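Local coordinates for putative glutaryl-CoA dehydrogenase (Thermus thermophilus, PDB 2EBA), which belongs to the acyl-CoA dehydrogenase family of flavoproteins, binds flavin-adenine dinucleotide and assembles from four chains, at residues Trp155-Thr160 and Val220-Ser225; Pro194-Arg199 and Leu215-Val220. One frame throughout, in Å; residues are numbered along the deposited sequence.

Contact 1 (Trp155-Thr160 and Val220-Ser225)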
loop_
_atom_site.group_PDB
_atom_site.type_symbol
_atom_site.label_atom_id
_atom_site.label_comp_id
_atom_site.label_asym_id
_atom_site.label_seq_id
_atom_site.Cartn_x
_atom_site.Cartn_y
_atom_site.Cartn_z
ATOM N N TRP A 155 38.032 29.093 -20.346
ATOM C CA TRP A 155 36.574 29.120 -20.405
ATOM C C TRP A 155 36.013 30.012 -19.307
ATOM O O TRP A 155 36.558 30.052 -18.201
ATOM C CB TRP A 155 35.983 27.723 -20.197
ATOM C CG TRP A 155 36.387 26.699 -21.183
ATOM C CD1 TRP A 155 37.585 26.056 -21.251
ATOM C CD2 TRP A 155 35.583 26.173 -22.236
ATOM N NE1 TRP A 155 37.581 25.153 -22.283
ATOM C CE2 TRP A 155 36.364 25.203 -22.909
ATOM C CE3 TRP A 155 34.277 26.423 -22.681
ATOM C CZ2 TRP A 155 35.883 24.481 -24.006
ATOM C CZ3 TRP A 155 33.793 25.704 -23.772
ATOM C CH2 TRP A 155 34.600 24.741 -24.424
ATOM N N VAL A 156 34.928 30.720 -19.611
ATOM C CA VAL A 156 34.281 31.572 -18.620
ATOM C C VAL A 156 32.942 30.928 -18.319
ATOM O O VAL A 156 32.115 30.742 -19.209
ATOM C CB VAL A 156 34.052 33.025 -19.121
ATOM C CG1 VAL A 156 33.028 33.057 -20.246
ATOM C CG2 VAL A 156 33.577 33.888 -17.968
ATOM N N LEU A 157 32.744 30.566 -17.058
ATOM C CA LEU A 157 31.519 29.914 -16.627
ATOM C C LEU A 157 30.600 30.843 -15.850
ATOM O O LEU A 157 31.054 31.655 -15.030
ATOM C CB LEU A 157 31.856 28.690 -15.766
ATOM C CG LEU A 157 32.294 27.378 -16.439
ATOM C CD1 LEU A 157 33.316 27.646 -17.530
ATOM C CD2 LEU A 157 32.868 26.438 -15.385
ATOM N N ASN A 158 29.302 30.716 -16.125
ATOM C CA ASN A 158 28.260 31.505 -15.468
ATOM C C ASN A 158 27.044 30.619 -15.217
ATOM O O ASN A 158 26.492 30.032 -16.142
ATOM C CB ASN A 158 27.827 32.695 -16.338
ATOM C CG ASN A 158 28.785 33.874 -16.256
ATOM O OD1 ASN A 158 28.877 34.547 -15.227
ATOM N ND2 ASN A 158 29.502 34.128 -17.345
ATOM N N GLY A 159 26.628 30.531 -13.960
ATOM C CA GLY A 159 25.471 29.727 -13.626
ATOM C C GLY A 159 25.336 29.524 -12.137
ATOM O O GLY A 159 26.107 30.064 -11.348
ATOM N N THR A 160 24.354 28.734 -11.745
ATOM C CA THR A 160 24.135 28.459 -10.339
ATOM C C THR A 160 23.819 26.977 -10.105
ATOM O O THR A 160 23.214 26.318 -10.948
ATOM C CB THR A 160 22.979 29.321 -9.793
ATOM O OG1 THR A 160 23.408 30.683 -9.709
ATOM C CG2 THR A 160 22.545 28.838 -8.425
ATOM N N VAL A 220 33.380 33.037 -13.950
ATOM C CA VAL A 220 34.501 32.247 -13.433
ATOM C C VAL A 220 35.390 31.750 -14.557
ATOM O O VAL A 220 34.918 31.053 -15.466
ATOM C CB VAL A 220 33.983 31.034 -12.617
ATOM C CG1 VAL A 220 35.128 30.121 -12.259
ATOM C CG2 VAL A 220 33.272 31.522 -11.360
ATOM N N ARG A 221 36.677 32.078 -14.523
ATOM C CA ARG A 221 37.532 31.611 -15.601
ATOM C C ARG A 221 38.226 30.313 -15.228
ATOM O O ARG A 221 38.720 30.119 -14.098
ATOM C CB ARG A 221 38.600 32.635 -16.000
ATOM C CG ARG A 221 38.352 34.053 -15.527
ATOM C CD ARG A 221 38.380 35.040 -16.703
ATOM N NE ARG A 221 39.633 35.014 -17.459
ATOM C CZ ARG A 221 39.713 35.279 -18.762
ATOM N NH1 ARG A 221 38.614 35.581 -19.445
ATOM N NH2 ARG A 221 40.891 35.240 -19.381
ATOM N N VAL A 222 38.266 29.417 -16.202
ATOM C CA VAL A 222 38.880 28.130 -16.013
ATOM C C VAL A 222 39.660 27.748 -17.256
ATOM O O VAL A 222 39.121 27.764 -18.365
ATOM C CB VAL A 222 37.822 27.036 -15.779
ATOM C CG1 VAL A 222 38.492 25.796 -15.206
ATOM C CG2 VAL A 222 36.710 27.557 -14.868
ATOM N N PRO A 223 40.944 27.401 -17.087
ATOM C CA PRO A 223 41.774 27.010 -18.227
ATOM C C PRO A 223 41.236 25.737 -18.892
ATOM O O PRO A 223 40.471 24.994 -18.284
ATOM C CB PRO A 223 43.143 26.789 -17.587
ATOM C CG PRO A 223 42.791 26.310 -16.213
ATOM C CD PRO A 223 41.698 27.285 -15.827
ATOM N N GLU A 224 41.626 25.501 -20.139
ATOM C CA GLU A 224 41.204 24.305 -20.865
ATOM C C GLU A 224 41.875 23.091 -20.225
ATOM O O GLU A 224 41.379 21.971 -20.339
ATOM C CB GLU A 224 41.608 24.424 -22.342
ATOM C CG GLU A 224 41.602 23.124 -23.148
ATOM C CD GLU A 224 40.245 22.425 -23.171
ATOM O OE1 GLU A 224 39.204 23.115 -23.168
ATOM O OE2 GLU A 224 40.221 21.177 -23.208
ATOM N N SER A 225 43.000 23.327 -19.549
ATOM C CA SER A 225 43.751 22.265 -18.883
ATOM C C SER A 225 42.972 21.764 -17.661
ATOM O O SER A 225 43.349 20.767 -17.044
ATOM C CB SER A 225 45.130 22.777 -18.439
ATOM O OG SER A 225 45.036 23.562 -17.261
#

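Contact 2 (Pro194-Arg199 and Leu215-Val220)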
loop_
_atom_site.group_PDB
_atom_site.type_symbol
_atom_site.label_atom_id
_atom_site.label_comp_id
_atom_site.label_asym_id
_atom_site.label_seq_id
_atom_site.Cartn_x
_atom_site.Cartn_y
_atom_site.Cartn_z
ATOM N N PRO A 194 38.468 33.531 -8.521
ATOM C CA PRO A 194 37.497 34.622 -8.438
ATOM C C PRO A 194 36.194 34.418 -9.210
ATOM O O PRO A 194 36.176 33.808 -10.282
ATOM C CB PRO A 194 38.296 35.844 -8.908
ATOM C CG PRO A 194 39.540 35.266 -9.549
ATOM C CD PRO A 194 39.825 34.041 -8.760
ATOM N N GLY A 195 35.101 34.914 -8.635
ATOM C CA GLY A 195 33.797 34.807 -9.261
ATOM C C GLY A 195 33.010 33.594 -8.819
ATOM O O GLY A 195 31.861 33.413 -9.208
ATOM N N PHE A 196 33.635 32.757 -7.998
ATOM C CA PHE A 196 33.018 31.530 -7.497
ATOM C C PHE A 196 32.623 31.657 -6.029
ATOM O O PHE A 196 33.482 31.819 -5.166
ATOM C CB PHE A 196 34.007 30.374 -7.648
ATOM C CG PHE A 196 33.423 29.017 -7.351
ATOM C CD1 PHE A 196 33.003 28.192 -8.389
ATOM C CD2 PHE A 196 33.319 28.555 -6.045
ATOM C CE1 PHE A 196 32.486 26.920 -8.134
ATOM C CE2 PHE A 196 32.804 27.285 -5.780
ATOM C CZ PHE A 196 32.387 26.464 -6.830
ATOM N N GLN A 197 31.328 31.571 -5.747
ATOM C CA GLN A 197 30.851 31.687 -4.374
ATOM C C GLN A 197 30.064 30.458 -3.949
ATOM O O GLN A 197 29.259 29.935 -4.713
ATOM C CB GLN A 197 29.953 32.920 -4.211
ATOM C CG GLN A 197 30.591 34.255 -4.581
ATOM C CD GLN A 197 31.711 34.687 -3.639
ATOM O OE1 GLN A 197 32.163 35.837 -3.684
ATOM N NE2 GLN A 197 32.171 33.767 -2.792
ATOM N N ALA A 198 30.301 30.012 -2.721
ATOM C CA ALA A 198 29.608 28.855 -2.170
ATOM C C ALA A 198 28.955 29.265 -0.861
ATOM O O ALA A 198 29.638 29.660 0.075
ATOM C CB ALA A 198 30.587 27.727 -1.919
ATOM N N ARG A 199 27.635 29.174 -0.800
ATOM C CA ARG A 199 26.921 29.538 0.413
ATOM C C ARG A 199 26.157 28.332 0.913
ATOM O O ARG A 199 25.493 27.638 0.142
ATOM C CB ARG A 199 25.983 30.717 0.135
ATOM C CG ARG A 199 26.727 31.922 -0.442
ATOM C CD ARG A 199 25.949 33.227 -0.340
ATOM N NE ARG A 199 24.803 33.294 -1.250
ATOM C CZ ARG A 199 24.891 33.270 -2.580
ATOM N NH1 ARG A 199 26.078 33.170 -3.175
ATOM N NH2 ARG A 199 23.785 33.355 -3.315
ATOM N N LEU A 215 26.005 26.960 -5.153
ATOM C CA LEU A 215 27.188 27.453 -5.841
ATOM C C LEU A 215 26.768 28.527 -6.821
ATOM O O LEU A 215 25.794 28.379 -7.552
ATOM C CB LEU A 215 27.916 26.317 -6.587
ATOM C CG LEU A 215 28.243 25.043 -5.800
ATOM C CD1 LEU A 215 29.035 24.067 -6.672
ATOM C CD2 LEU A 215 29.021 25.404 -4.558
ATOM N N VAL A 216 27.490 29.632 -6.805
ATOM C CA VAL A 216 27.200 30.720 -7.712
ATOM C C VAL A 216 28.493 31.002 -8.454
ATOM O O VAL A 216 29.509 31.327 -7.843
ATOM C CB VAL A 216 26.741 31.992 -6.963
ATOM C CG1 VAL A 216 26.504 33.107 -7.947
ATOM C CG2 VAL A 216 25.464 31.717 -6.193
ATOM N N LEU A 217 28.455 30.825 -9.768
ATOM C CA LEU A 217 29.603 31.085 -10.608
ATOM C C LEU A 217 29.315 32.337 -11.422
ATOM O O LEU A 217 28.420 32.362 -12.262
ATOM C CB LEU A 217 29.883 29.893 -11.534
ATOM C CG LEU A 217 30.440 28.651 -10.828
ATOM C CD1 LEU A 217 29.287 27.837 -10.281
ATOM C CD2 LEU A 217 31.283 27.824 -11.797
ATOM N N GLU A 218 30.085 33.380 -11.149
ATOM C CA GLU A 218 29.930 34.658 -11.824
ATOM C C GLU A 218 31.204 34.949 -12.615
ATOM O O GLU A 218 32.234 35.307 -12.037
ATOM C CB GLU A 218 29.693 35.742 -10.772
ATOM C CG GLU A 218 28.764 36.866 -11.179
ATOM C CD GLU A 218 28.444 37.795 -10.007
ATOM O OE1 GLU A 218 29.392 38.287 -9.352
ATOM O OE2 GLU A 218 27.244 38.033 -9.742
ATOM N N GLU A 219 31.132 34.777 -13.935
ATOM C CA GLU A 219 32.270 35.018 -14.825
ATOM C C GLU A 219 33.527 34.302 -14.325
ATOM O O GLU A 219 34.605 34.881 -14.284
ATOM C CB GLU A 219 32.541 36.520 -14.916
ATOM C CG GLU A 219 32.952 37.004 -16.293
ATOM C CD GLU A 219 31.846 36.865 -17.332
ATOM O OE1 GLU A 219 30.674 37.155 -17.010
ATOM O OE2 GLU A 219 32.154 36.485 -18.482
ATOM N N VAL A 220 33.380 33.037 -13.950
ATOM C CA VAL A 220 34.501 32.247 -13.433
ATOM C C VAL A 220 35.390 31.750 -14.557
ATOM O O VAL A 220 34.918 31.053 -15.466
ATOM C CB VAL A 220 33.983 31.034 -12.617
ATOM C CG1 VAL A 220 35.128 30.121 -12.259
ATOM C CG2 VAL A 220 33.272 31.522 -11.360
#

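Contact 1 (Trp155-Thr160 and Val220-Ser225)
Val220 opens the antiparallel pairing with Leu157 as a hydrogen-bonded pair: Leu157 N reaches Val220 O at 2.7 Å, and Val220 N returns a bond to Leu157 O at 2.9 Å. Their side chains lie on one face of the sheet and pack against Val189 of strand 184-190. Arg221 comes next, in a non-hydrogen-bonded pair with Val156; its CA makes a CA-H...O contact of 3.2 Å with Trp155 O. Val222 closes a second hydrogen-bonded pair, with Trp155 N 2.6 Å from Val222 O, and its CG2 meets Leu157 CD2 at 4.0 Å on the buried face. Past Pro223 the chain enters a 3-10 turn, and Glu224 lies alongside the indole, its CG anti to the backbone N (chi1 163°). That torsion, with a bend at chi2, brings Glu224 OE1 to 2.8 Å from Trp155 NE1. OE1 lies 7° out of the indole plane, and NE1 meets it nearly along the carboxylate C-O axis. Arg227 forms a salt bridge with the same OE1, which is thus gripped by two donors. Phe187 meets the Trp155 ring edge-to-face. Such antiparallel pairing, backed by strand 184-190 of a second sheet, is characteristic of the beta-domain in the middle of the acyl-CoA dehydrogenase fold.

Contact 2 (Pro194-Arg199 and Leu215-Val220)
Phe196 leans against Leu217 across a non-hydrogen-bonded antiparallel pair, the two side chains running side by side in the same direction. Phe196 CB starts beside the C-terminal end of 215-220, 4.0 Å from Val220 CG2, a methyl near the plane of the ring at its edge. CG is anti to the backbone N (chi1 -172°), which carries the ring alongside the leucine: Phe196 CD1 lies 3.6 Å from Leu217 CG, and CE1 touches the same branch point. At the tip, Phe196 CZ meets Leu215 CD1 at 4.1 Å, while the other methyl of Leu215, CD2, turns to Ala198 CB. Ala173 and Ile175 of strand 172-178 also pack on the Phe196 side chain, placing it between the strand pair and the neighbouring sheet. The backbones form a beta hairpin of strands 196-200 and 212-217 in the middle domain of the acyl-CoA dehydrogenase fold. Its centre here is the hydrogen-bonded pair Gln197 and Val216, with Gln197 N to Val216 O and Val216 N to Gln197 O both 2.8 Å. On the face bearing these two, Val216 CG2 approaches Arg199 NH1 at 3.4 Å, with the guanidinium also in a salt bridge to Glu214. Gly195 O accepts Glu218 N at 2.6 Å just where the chain turns a corner. Gly195 has a positive phi of 93°, and its CA makes a CA-H...O contact of 3.2 Å with Glu218 O.

Contact 2 is nested within the chain loop closed by contact 1, and their centres lie 10 Å apart on the same side of the chain's centre. Strand 154-165 ties them together: it pairs antiparallel with both 212-217 and 220-223, which follow each other in the chain, and Val220 belongs to both contacts. At the corner between those strands, Glu219 and Val220 both face Leu157, a G1 beta bulge, while Asn158 OD1 takes a probable hydrogen bond from Glu219 N (2.6 Å). A further probable bond joins Gly159 O to Leu217 N (2.9 Å). One antiparallel sheet thus unites the two contacts, with the side chain of Leu215 about 8 Å from the bound flavin-adenine dinucleotide.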